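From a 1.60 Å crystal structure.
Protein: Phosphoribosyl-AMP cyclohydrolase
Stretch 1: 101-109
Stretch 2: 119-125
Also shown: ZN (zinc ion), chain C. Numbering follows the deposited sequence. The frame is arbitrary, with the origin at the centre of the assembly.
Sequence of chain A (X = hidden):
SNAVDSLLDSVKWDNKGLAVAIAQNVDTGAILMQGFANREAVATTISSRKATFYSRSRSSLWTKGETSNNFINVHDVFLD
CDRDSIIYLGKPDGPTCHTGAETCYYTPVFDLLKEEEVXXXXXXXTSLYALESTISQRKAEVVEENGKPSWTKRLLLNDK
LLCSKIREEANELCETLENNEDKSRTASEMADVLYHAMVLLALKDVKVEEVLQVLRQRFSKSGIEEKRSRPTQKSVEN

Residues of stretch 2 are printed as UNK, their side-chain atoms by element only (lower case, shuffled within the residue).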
# COMPACT_ATOMS: atom_id res chain seq x y z
N ALA A 101 3.38 11.21 -14.02
CA ALA A 101 2.89 10.98 -12.67
C ALA A 101 3.54 9.73 -12.08
O ALA A 101 3.89 8.79 -12.79
CB ALA A 101 1.37 10.79 -12.67
N GLU A 102 3.67 9.71 -10.76
CA GLU A 102 4.37 8.61 -10.10
C GLU A 102 3.67 7.28 -10.31
O GLU A 102 4.32 6.23 -10.46
CB GLU A 102 4.51 8.95 -8.62
CG GLU A 102 5.43 8.10 -7.90
CD GLU A 102 5.82 8.75 -6.60
OE1 GLU A 102 6.36 9.87 -6.63
OE2 GLU A 102 5.53 8.17 -5.57
N THR A 103 2.34 7.31 -10.33
CA THR A 103 1.50 6.17 -10.65
C THR A 103 0.48 6.62 -11.66
O THR A 103 0.27 7.83 -11.90
CB THR A 103 0.72 5.59 -9.45
OG1 THR A 103 -0.36 6.50 -9.14
CG2 THR A 103 1.67 5.42 -8.23
N CYS A 104 -0.21 5.63 -12.22
CA CYS A 104 -1.24 5.96 -13.19
C CYS A 104 -2.55 6.44 -12.54
O CYS A 104 -3.48 6.82 -13.27
CB CYS A 104 -1.52 4.76 -14.10
SG CYS A 104 -0.18 4.29 -15.20
N TYR A 105 -2.66 6.49 -11.23
CA TYR A 105 -3.93 6.74 -10.53
C TYR A 105 -3.86 8.07 -9.80
O TYR A 105 -3.33 8.16 -8.70
CB TYR A 105 -4.28 5.60 -9.55
CG TYR A 105 -4.49 4.26 -10.24
CD1 TYR A 105 -5.78 3.87 -10.67
CD2 TYR A 105 -3.41 3.41 -10.53
CE1 TYR A 105 -5.99 2.64 -11.28
CE2 TYR A 105 -3.60 2.19 -11.16
CZ TYR A 105 -4.90 1.80 -11.52
OH TYR A 105 -5.05 0.58 -12.15
N TYR A 106 -4.35 9.11 -10.48
CA TYR A 106 -4.34 10.48 -9.97
C TYR A 106 -5.64 11.22 -10.31
O TYR A 106 -5.67 12.47 -10.25
CB TYR A 106 -3.12 11.22 -10.55
CG TYR A 106 -3.02 11.08 -12.03
CD1 TYR A 106 -3.79 11.90 -12.86
CD2 TYR A 106 -2.12 10.19 -12.61
CE1 TYR A 106 -3.70 11.80 -14.22
CE2 TYR A 106 -2.02 10.07 -14.00
CZ TYR A 106 -2.82 10.89 -14.80
OH TYR A 106 -2.78 10.81 -16.18
N THR A 107 -6.70 10.51 -10.70
CA THR A 107 -7.95 11.15 -11.11
C THR A 107 -9.02 10.82 -10.08
O THR A 107 -9.65 9.75 -10.14
CB THR A 107 -8.32 10.66 -12.51
OG1 THR A 107 -7.25 11.01 -13.43
CG2 THR A 107 -9.65 11.30 -13.00
N PRO A 108 -9.24 11.68 -9.08
CA PRO A 108 -10.20 11.34 -8.01
C PRO A 108 -11.60 11.69 -8.46
O PRO A 108 -11.85 12.80 -8.93
CB PRO A 108 -9.74 12.21 -6.83
CG PRO A 108 -9.09 13.43 -7.50
CD PRO A 108 -8.59 12.98 -8.87
N VAL A 109 -12.51 10.73 -8.32
CA VAL A 109 -13.87 10.88 -8.81
C VAL A 109 -14.69 11.77 -7.89
O VAL A 109 -15.49 12.60 -8.35
CB VAL A 109 -14.49 9.49 -8.97
CG1 VAL A 109 -15.99 9.59 -8.80
CG2 VAL A 109 -14.05 8.88 -10.29
N UNK A 119 -11.05 21.74 -11.11
CA UNK A 119 -10.61 20.35 -11.09
C UNK A 119 -9.19 20.32 -10.55
O UNK A 119 -8.47 21.32 -10.59
c UNK A 119 -12.01 19.72 -13.14
o UNK A 119 -11.41 18.34 -14.94
c UNK A 119 -11.92 19.40 -14.60
c UNK A 119 -10.65 19.71 -12.48
o UNK A 119 -12.31 20.24 -15.42
N UNK A 120 -8.80 19.16 -10.01
CA UNK A 120 -7.46 19.02 -9.49
C UNK A 120 -7.07 17.57 -9.36
O UNK A 120 -7.63 16.83 -8.53
N UNK A 121 -6.09 17.14 -10.14
CA UNK A 121 -5.62 15.77 -10.02
C UNK A 121 -4.74 15.62 -8.78
O UNK A 121 -4.12 16.57 -8.30
n UNK A 121 -5.28 14.99 -13.66
c UNK A 121 -5.81 15.03 -12.46
c UNK A 121 -4.86 15.35 -11.29
o UNK A 121 -7.02 14.84 -12.27
N UNK A 122 -4.72 14.42 -8.24
CA UNK A 122 -3.87 14.13 -7.09
C UNK A 122 -3.68 12.63 -7.02
O UNK A 122 -4.62 11.87 -7.26
n UNK A 122 -8.11 13.19 -3.80
c UNK A 122 -5.71 14.01 -5.26
c UNK A 122 -7.17 14.17 -3.19
c UNK A 122 -4.45 14.66 -5.77
c UNK A 122 -5.75 14.09 -3.74
N UNK A 123 -2.46 12.19 -6.67
CA UNK A 123 -2.20 10.76 -6.56
C UNK A 123 -3.10 10.13 -5.50
O UNK A 123 -3.34 10.70 -4.43
c UNK A 123 0.34 9.96 -8.37
c UNK A 123 1.67 10.70 -6.40
c UNK A 123 0.40 10.89 -7.16
c UNK A 123 -0.74 10.51 -6.19
N UNK A 124 -3.58 8.93 -5.81
CA UNK A 124 -4.14 8.08 -4.76
C UNK A 124 -3.09 7.76 -3.71
O UNK A 124 -1.99 7.31 -4.05
c UNK A 124 -4.67 6.79 -5.38
N UNK A 125 -3.42 8.02 -2.44
CA UNK A 125 -2.51 7.81 -1.33
C UNK A 125 -3.23 7.11 -0.18
O UNK A 125 -4.37 7.46 0.14
c UNK A 125 -1.15 9.99 -1.74
c UNK A 125 -1.95 9.11 -0.78
c UNK A 125 -0.81 11.28 -1.09
c UNK A 125 0.11 9.27 -2.23
ZN ZN C . -0.47 5.88 -16.85
O HOH W 1 -0.69 6.65 -6.35

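Position 119 carries five side-chain atoms, three carbons in an unbranched row with two oxygens on the last. This is a carboxylate on a two-carbon arm, and the residue is Glu 119. It makes no contact with stretch 1, and its side chain stays out of reach.

Position 120 has no atoms beyond the backbone and is therefore Gly 120. Its carbonyl O lies 3.8 Å from CG of Pro 108, a marginal packing contact at the exposed end of the interface.

At position 121 there are two carbons, the second bearing one oxygen and one nitrogen. A carboxamide on a single methylene identifies Asn 121. Its CB approaches O of Tyr 106 to 3.2 Å, and its ND2 lies 3.5 Å from CD1 of Tyr 106, at the edge of the ring and near its plane. OD1 of Asn 121 and O of Tyr 106, 3.4 Å apart, are both acceptors and form no hydrogen bond.

Position 122 shows four carbons in a row ending in nitrogen, which defines Lys 122. Although its CA-to-CB bond points away from stretch 1, the chain comes back, bringing NZ within 3.6 Å of CB of Pro 108.

The side chain at position 123 consists of four carbons forked at the second, as in Leu 123. It also starts away and ends nearer: CD2 lies 3.6 Å from OG1 of Thr 103 and 4.3 Å from CB of Tyr 106, while CD1 reaches to 4.0 Å from CB of Glu 102.

A lone carbon at position 124 marks Ala 124. Its CB packs 4.4 Å from CB of Tyr 105.

Position 125 again has four carbons forked at the second, hence Leu 125, but its side chain makes no contact with stretch 1.

The backbone holds the two segments together. N of Ala 124 donates to O of Tyr 105 (3.0 Å, nearly linear at 172°), and N of Lys 122 donates to O of Tyr 106 (3.0 Å, more bent at 146°). Between these bonds, CA of Tyr 106 approaches O of Lys 122 at 3.1 Å in a CA-H...O contact. A water extends the link, donating to O of Ala 124 (2.7 Å) and hydrogen-bonding to OG1 of Thr 103 (2.8 Å). N of Tyr 105 donates to OG1 of Thr 103 at 3.1 Å, linking this bridge to the backbone next to Cys 104, whose SG binds zinc (ZN) at 2.3 Å.

Stretch 2 (119-125) EGNKLAL
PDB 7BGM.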